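Local coordinates for CBS domain protein (Shewanella oneidensis, PDB 3LHH) that binds AMP within its pair of CBS domains and, as part of a transmembrane protein of the CNNM family, may also bind flavin adenine dinucleotide, at residues N115-P120 with T135-V140; V55-N60 with L67-Q72. All blocks are in the same frame, centred on the assembly; numbering follows the deposited sequence. Where two conformers were deposited one is given.

Contact 1: residues N115-P120 with T135-V140; sequences NCNFVP and TGSQMV
Asn117 and Val119 meet Thr135, Ser137 and Val140 in a van der Waals and water-mediated contact between two neighbouring parallel strands, 117-120 and 139-143, and the helix end that leads from one to the other. The motif is the beta-alpha-beta unit of the second CBS domain, with helix 125-135 making the crossover. The strands are laced by backbone bonds of Asn117 and Val119 to Phe141 and of Val119 to Val143, while the side chains of Asn117, Val119 and Val140 all touch His131 of the helix. Asn117 and Thr135 reach for each other tip to tip, the amide ND2 stopping 3.7 Å from the methyl CG2 of Thr135. With CG anti to the carbonyl carbon (chi1 -73°), the Asn117 side chain leaves beside its backbone N, and its end comes nearer to 135-140. Thr135 OG1 is engaged at the helix end: it is hydrogen-bonded to the carbonyl O of His131 and accepts the N-H of Ser137 (N to OG1 3.3 Å, 151°), an ST turn that spans Gly136, the residue of positive phi after the helix. An alanine in place of Thr135 would probably leave the Ser137 N-H without its OG1 acceptor and open a gap beside the Asn117 amide where CG2 lay. Farther along, the methyls CG2 of Val119 and CG2 of Val140 face each other at 4.4 Å. The end of the Met139 side chain, a selenomethionine, leads away from 115-120 and touches AMP, which ties this strand to the nucleotide pocket. Between Asn117 N and Met139 O one water makes the link. It accepts from Asn117 N at 2.8 Å, donates to Met139 O at 2.7 Å and lies 3.2 Å from Ser137 OG.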
loop_
_atom_site.group_PDB
_atom_site.type_symbol
_atom_site.label_atom_id
_atom_site.label_comp_id
_atom_site.label_asym_id
_atom_site.label_seq_id
_atom_site.Cartn_x
_atom_site.Cartn_y
_atom_site.Cartn_z
ATOM N N ASN A 115 1.380 -4.171 9.245
ATOM C CA ASN A 115 0.123 -3.457 9.447
ATOM C C ASN A 115 -0.086 -2.286 8.502
ATOM O O ASN A 115 0.855 -1.630 8.098
ATOM C CB ASN A 115 -0.005 -2.956 10.890
ATOM C CG ASN A 115 -1.274 -2.150 11.106
ATOM O OD1 ASN A 115 -2.373 -2.619 10.805
ATOM N ND2 ASN A 115 -1.130 -0.925 11.613
ATOM N N CYS A 116 -1.342 -2.018 8.182
ATOM C CA CYS A 116 -1.697 -0.945 7.274
ATOM C C CYS A 116 -2.677 -0.017 7.962
ATOM O O CYS A 116 -3.581 -0.477 8.666
ATOM C CB CYS A 116 -2.361 -1.535 6.031
ATOM S SG CYS A 116 -3.928 -2.396 6.371
ATOM N N ASN A 117 -2.508 1.287 7.770
ATOM C CA ASN A 117 -3.457 2.233 8.336
ATOM C C ASN A 117 -4.454 2.748 7.322
ATOM O O ASN A 117 -4.123 2.969 6.165
ATOM C CB ASN A 117 -2.740 3.388 9.032
ATOM C CG ASN A 117 -2.126 2.965 10.340
ATOM O OD1 ASN A 117 -2.563 1.986 10.955
ATOM N ND2 ASN A 117 -1.100 3.685 10.774
ATOM N N PHE A 118 -5.685 2.914 7.768
ATOM C CA PHE A 118 -6.738 3.487 6.954
ATOM C C PHE A 118 -7.038 4.904 7.426
ATOM O O PHE A 118 -6.946 5.197 8.612
ATOM C CB PHE A 118 -7.997 2.644 7.075
ATOM C CG PHE A 118 -7.861 1.274 6.486
ATOM C CD1 PHE A 118 -7.310 0.240 7.227
ATOM C CD2 PHE A 118 -8.299 1.017 5.197
ATOM C CE1 PHE A 118 -7.191 -1.027 6.693
ATOM C CE2 PHE A 118 -8.195 -0.251 4.650
ATOM C CZ PHE A 118 -7.632 -1.278 5.397
ATOM N N VAL A 119 -7.398 5.774 6.491
ATOM C CA VAL A 119 -7.845 7.110 6.831
ATOM C C VAL A 119 -9.057 7.493 5.991
ATOM O O VAL A 119 -9.214 7.007 4.872
ATOM C CB VAL A 119 -6.736 8.122 6.607
ATOM C CG1 VAL A 119 -5.552 7.800 7.516
ATOM C CG2 VAL A 119 -6.334 8.138 5.139
ATOM N N PRO A 120 -9.922 8.368 6.529
ATOM C CA PRO A 120 -11.099 8.805 5.778
ATOM C C PRO A 120 -10.691 9.703 4.627
ATOM O O PRO A 120 -9.704 10.432 4.735
ATOM C CB PRO A 120 -11.883 9.652 6.798
ATOM C CG PRO A 120 -11.137 9.550 8.103
ATOM C CD PRO A 120 -9.758 9.107 7.793
ATOM N N THR A 135 2.856 8.567 12.271
ATOM C CA THR A 135 2.885 7.112 12.178
ATOM C C THR A 135 4.208 6.615 11.612
ATOM O O THR A 135 4.627 5.498 11.891
ATOM C CB THR A 135 1.721 6.553 11.315
ATOM O OG1 THR A 135 1.781 7.118 10.005
ATOM C CG2 THR A 135 0.371 6.891 11.944
ATOM N N GLY A 136 4.874 7.455 10.831
ATOM C CA GLY A 136 6.056 7.019 10.107
ATOM C C GLY A 136 5.751 6.020 8.993
ATOM O O GLY A 136 6.630 5.282 8.551
ATOM N N SER A 137 4.508 6.013 8.524
ATOM C CA SER A 137 4.079 5.096 7.464
ATOM C C SER A 137 4.576 5.541 6.090
ATOM O O SER A 137 4.712 6.731 5.822
ATOM C CB SER A 137 2.542 5.015 7.420
ATOM O OG SER A 137 2.006 4.333 8.537
ATOM N N GLN A 138 4.830 4.591 5.202
ATOM C CA GLN A 138 5.206 4.918 3.829
ATOM C C GLN A 138 3.958 4.970 2.952
ATOM O O GLN A 138 3.915 5.680 1.959
ATOM C CB GLN A 138 6.204 3.894 3.281
ATOM C CG GLN A 138 7.514 3.812 4.065
ATOM C CD GLN A 138 7.640 2.535 4.882
ATOM O OE1 GLN A 138 6.676 2.070 5.497
ATOM N NE2 GLN A 138 8.840 1.962 4.893
HETATM N N MSE A 139 2.934 4.224 3.362
HETATM C CA MSE A 139 1.711 4.034 2.592
HETATM C C MSE A 139 0.477 4.030 3.509
HETATM O O MSE A 139 0.488 3.390 4.555
HETATM C CB MSE A 139 1.846 2.691 1.871
HETATM C CG MSE A 139 0.683 2.221 1.058
HETATM SE SE MSE A 139 1.226 0.613 0.042
HETATM C CE MSE A 139 2.475 1.423 -1.218
ATOM N N VAL A 140 -0.571 4.761 3.138
ATOM C CA VAL A 140 -1.842 4.716 3.872
ATOM C C VAL A 140 -2.991 4.464 2.902
ATOM O O VAL A 140 -2.943 4.883 1.736
ATOM C CB VAL A 140 -2.141 6.017 4.656
ATOM C CG1 VAL A 140 -1.048 6.317 5.680
ATOM C CG2 VAL A 140 -2.324 7.181 3.698
HETATM O O HOH W 1 -0.099 2.466 7.006
#

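Contact 2: residues V55-N60 with L67-Q72; sequences VFLDLN and LRTVMQ. With AMP (adenosine monophosphate), chain B.
Asp58 OD1 is gripped by two backbone N-H groups, those of Asn60 and Asn83, at the end of the short strand whose Leu57 packs on Thr69 and Val70. Asn60 N lies 2.7 Å from Asp58 OD1, on the anti side of the carboxylate and 31° out of its plane, which closes an Asx turn. Leu57 carries most of the apolar contact: its CD2 sits 3.8 Å from both Thr69 CG2 and Val70 CG2, its CD1 meets the same Val70 methyl, and its side chain crosses that of Val70 at about a right angle. Thr69 CG2, anti to its backbone N, also comes within 4.0 Å of Val55 CG1, while its OG1 bonds back to Ala65 O within the helix. Val55 reads the adenine with its backbone: its N donates to AMP N1 (3.0 Å, 172°) and its O accepts from AMP N6 (3.1 Å, 169°), a nearly straight pair on the base. In the first CBS domain, strand 57-58 and helix 63-71 begin a beta-alpha-beta unit completed by strand 77-81, whose Phe78 backs Val55 and Leu57, while Val70 also rests on Ala94 and Leu97 of helix 94-102.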
loop_
_atom_site.group_PDB
_atom_site.type_symbol
_atom_site.label_atom_id
_atom_site.label_comp_id
_atom_site.label_asym_id
_atom_site.label_seq_id
_atom_site.Cartn_x
_atom_site.Cartn_y
_atom_site.Cartn_z
ATOM N N VAL A 55 -1.431 -1.933 -7.335
ATOM C CA VAL A 55 -0.863 -3.248 -7.621
ATOM C C VAL A 55 -0.738 -3.987 -6.308
ATOM O O VAL A 55 -0.081 -3.494 -5.396
ATOM C CB VAL A 55 0.540 -3.120 -8.264
ATOM C CG1 VAL A 55 1.161 -4.483 -8.458
ATOM C CG2 VAL A 55 0.455 -2.358 -9.584
ATOM N N PHE A 56 -1.358 -5.160 -6.198
ATOM C CA PHE A 56 -1.517 -5.802 -4.891
ATOM C C PHE A 56 -1.248 -7.302 -4.910
ATOM O O PHE A 56 -1.270 -7.930 -5.964
ATOM C CB PHE A 56 -2.924 -5.539 -4.332
ATOM C CG PHE A 56 -4.034 -6.177 -5.137
ATOM C CD1 PHE A 56 -4.666 -5.471 -6.148
ATOM C CD2 PHE A 56 -4.456 -7.471 -4.865
ATOM C CE1 PHE A 56 -5.691 -6.048 -6.887
ATOM C CE2 PHE A 56 -5.476 -8.063 -5.603
ATOM C CZ PHE A 56 -6.095 -7.349 -6.614
ATOM N N LEU A 57 -0.974 -7.866 -3.740
ATOM C CA LEU A 57 -0.803 -9.309 -3.608
ATOM C C LEU A 57 -2.031 -9.965 -2.953
ATOM O O LEU A 57 -2.706 -9.348 -2.132
ATOM C CB LEU A 57 0.461 -9.613 -2.813
ATOM C CG LEU A 57 1.743 -8.929 -3.309
ATOM C CD1 LEU A 57 2.943 -9.465 -2.554
ATOM C CD2 LEU A 57 1.932 -9.115 -4.790
ATOM N N ASP A 58 -2.327 -11.204 -3.334
ATOM C CA ASP A 58 -3.526 -11.898 -2.848
ATOM C C ASP A 58 -3.101 -13.138 -2.076
ATOM O O ASP A 58 -2.487 -14.062 -2.613
ATOM C CB ASP A 58 -4.458 -12.257 -4.017
ATOM C CG ASP A 58 -5.842 -12.781 -3.569
ATOM O OD1 ASP A 58 -5.977 -13.362 -2.467
ATOM O OD2 ASP A 58 -6.804 -12.621 -4.357
ATOM N N LEU A 59 -3.398 -13.126 -0.791
ATOM C CA LEU A 59 -3.070 -14.237 0.076
ATOM C C LEU A 59 -3.807 -15.504 -0.314
ATOM O O LEU A 59 -3.419 -16.584 0.110
ATOM C CB LEU A 59 -3.433 -13.894 1.521
ATOM C CG LEU A 59 -2.501 -12.920 2.206
ATOM C CD1 LEU A 59 -2.974 -12.682 3.627
ATOM C CD2 LEU A 59 -1.082 -13.476 2.182
ATOM N N ASN A 60 -4.895 -15.373 -1.077
ATOM C CA ASN A 60 -5.631 -16.557 -1.548
ATOM C C ASN A 60 -5.071 -17.147 -2.847
ATOM O O ASN A 60 -5.572 -18.171 -3.336
ATOM C CB ASN A 60 -7.137 -16.280 -1.690
ATOM C CG ASN A 60 -7.845 -16.133 -0.323
ATOM O OD1 ASN A 60 -8.851 -15.429 -0.205
ATOM N ND2 ASN A 60 -7.312 -16.789 0.702
ATOM N N LEU A 67 4.777 -13.804 -6.340
ATOM C CA LEU A 67 6.144 -13.598 -6.778
ATOM C C LEU A 67 6.185 -12.969 -8.174
ATOM O O LEU A 67 6.912 -12.008 -8.405
ATOM C CB LEU A 67 6.900 -14.921 -6.770
ATOM C CG LEU A 67 7.867 -15.220 -5.623
ATOM C CD1 LEU A 67 7.685 -14.299 -4.440
ATOM C CD2 LEU A 67 7.761 -16.673 -5.201
ATOM N N ARG A 68 5.394 -13.497 -9.103
ATOM C CA ARG A 68 5.404 -12.969 -10.465
ATOM C C ARG A 68 4.844 -11.552 -10.524
ATOM O O ARG A 68 5.344 -10.703 -11.267
ATOM C CB ARG A 68 4.636 -13.890 -11.419
ATOM C CG ARG A 68 5.361 -15.192 -11.749
ATOM C CD ARG A 68 4.546 -16.085 -12.708
ATOM N NE ARG A 68 4.420 -17.426 -12.146
ATOM C CZ ARG A 68 3.282 -17.981 -11.737
ATOM N NH1 ARG A 68 3.304 -19.204 -11.222
ATOM N NH2 ARG A 68 2.127 -17.328 -11.851
ATOM N N THR A 69 3.790 -11.299 -9.757
ATOM C CA THR A 69 3.257 -9.948 -9.639
ATOM C C THR A 69 4.360 -9.002 -9.167
ATOM O O THR A 69 4.531 -7.893 -9.676
ATOM C CB THR A 69 2.090 -9.877 -8.620
ATOM O OG1 THR A 69 1.024 -10.746 -9.033
ATOM C CG2 THR A 69 1.566 -8.442 -8.521
ATOM N N VAL A 70 5.134 -9.442 -8.193
ATOM C CA VAL A 70 6.176 -8.562 -7.660
ATOM C C VAL A 70 7.298 -8.332 -8.687
ATOM O O VAL A 70 7.771 -7.205 -8.885
ATOM C CB VAL A 70 6.736 -9.112 -6.338
ATOM C CG1 VAL A 70 8.003 -8.381 -5.959
ATOM C CG2 VAL A 70 5.661 -8.975 -5.217
HETATM N N MSE A 71 7.701 -9.403 -9.351
HETATM C CA MSE A 71 8.772 -9.365 -10.350
HETATM C C MSE A 71 8.430 -8.507 -11.549
HETATM O O MSE A 71 9.308 -8.053 -12.271
HETATM C CB MSE A 71 9.094 -10.771 -10.846
HETATM C CG MSE A 71 9.984 -11.549 -9.913
HETATM SE SE MSE A 71 11.482 -10.444 -9.332
HETATM C CE MSE A 71 12.270 -10.000 -11.054
ATOM N N GLN A 72 7.141 -8.298 -11.779
ATOM C CA GLN A 72 6.706 -7.539 -12.955
ATOM C C GLN A 72 6.350 -6.096 -12.626
ATOM O O GLN A 72 5.693 -5.397 -13.413
ATOM C CB GLN A 72 5.547 -8.258 -13.656
ATOM C CG GLN A 72 5.990 -9.610 -14.248
ATOM C CD GLN A 72 4.877 -10.357 -14.958
ATOM O OE1 GLN A 72 4.430 -11.398 -14.491
ATOM N NE2 GLN A 72 4.437 -9.837 -16.105
HETATM P P AMP B . 7.947 3.036 -5.679
HETATM O O1P AMP B . 7.559 2.494 -7.039
HETATM O O2P AMP B . 7.837 2.012 -4.583
HETATM O O3P AMP B . 9.209 3.864 -5.644
HETATM O "O5'" AMP B . 6.807 4.144 -5.470
HETATM C "C5'" AMP B . 6.755 5.281 -6.338
HETATM C "C4'" AMP B . 5.305 5.703 -6.581
HETATM O "O4'" AMP B . 4.556 4.669 -7.239
HETATM C "C3'" AMP B . 4.538 5.956 -5.287
HETATM O "O3'" AMP B . 4.761 7.273 -4.750
HETATM C "C2'" AMP B . 3.106 5.735 -5.727
HETATM O "O2'" AMP B . 2.747 6.873 -6.513
HETATM C "C1'" AMP B . 3.226 4.574 -6.695
HETATM N N9 AMP B . 3.110 3.238 -6.038
HETATM C C8 AMP B . 3.952 2.726 -5.119
HETATM N N7 AMP B . 3.593 1.478 -4.738
HETATM C C5 AMP B . 2.477 1.174 -5.427
HETATM C C6 AMP B . 1.585 -0.002 -5.513
HETATM N N6 AMP B . 1.801 -1.116 -4.762
HETATM N N1 AMP B . 0.554 0.073 -6.375
HETATM C C2 AMP B . 0.333 1.172 -7.133
HETATM N N3 AMP B . 1.106 2.275 -7.100
HETATM C C4 AMP B . 2.172 2.329 -6.277
#

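How the contacts relate
From the N terminus, strand 49-50 first joins the sheet of the second CBS domain, beside strand 149-154. The chain then enters contact 2, which closes the short connection from 55-60 to 67-72 at the start of the first domain's beta-alpha-beta unit. After strands 77-81 and 88-93 and helix 94-102, it reaches contact 1, which closes a longer loop around helix 125-135. The two loops follow in series and neither nest nor cross. The centres of contact 1 and contact 2 lie about 20 Å apart, on opposite sides of the chain's centre, and the two do not touch. AMP bridges them, bonded to Val55 of contact 2 and touched by Met139 of contact 1.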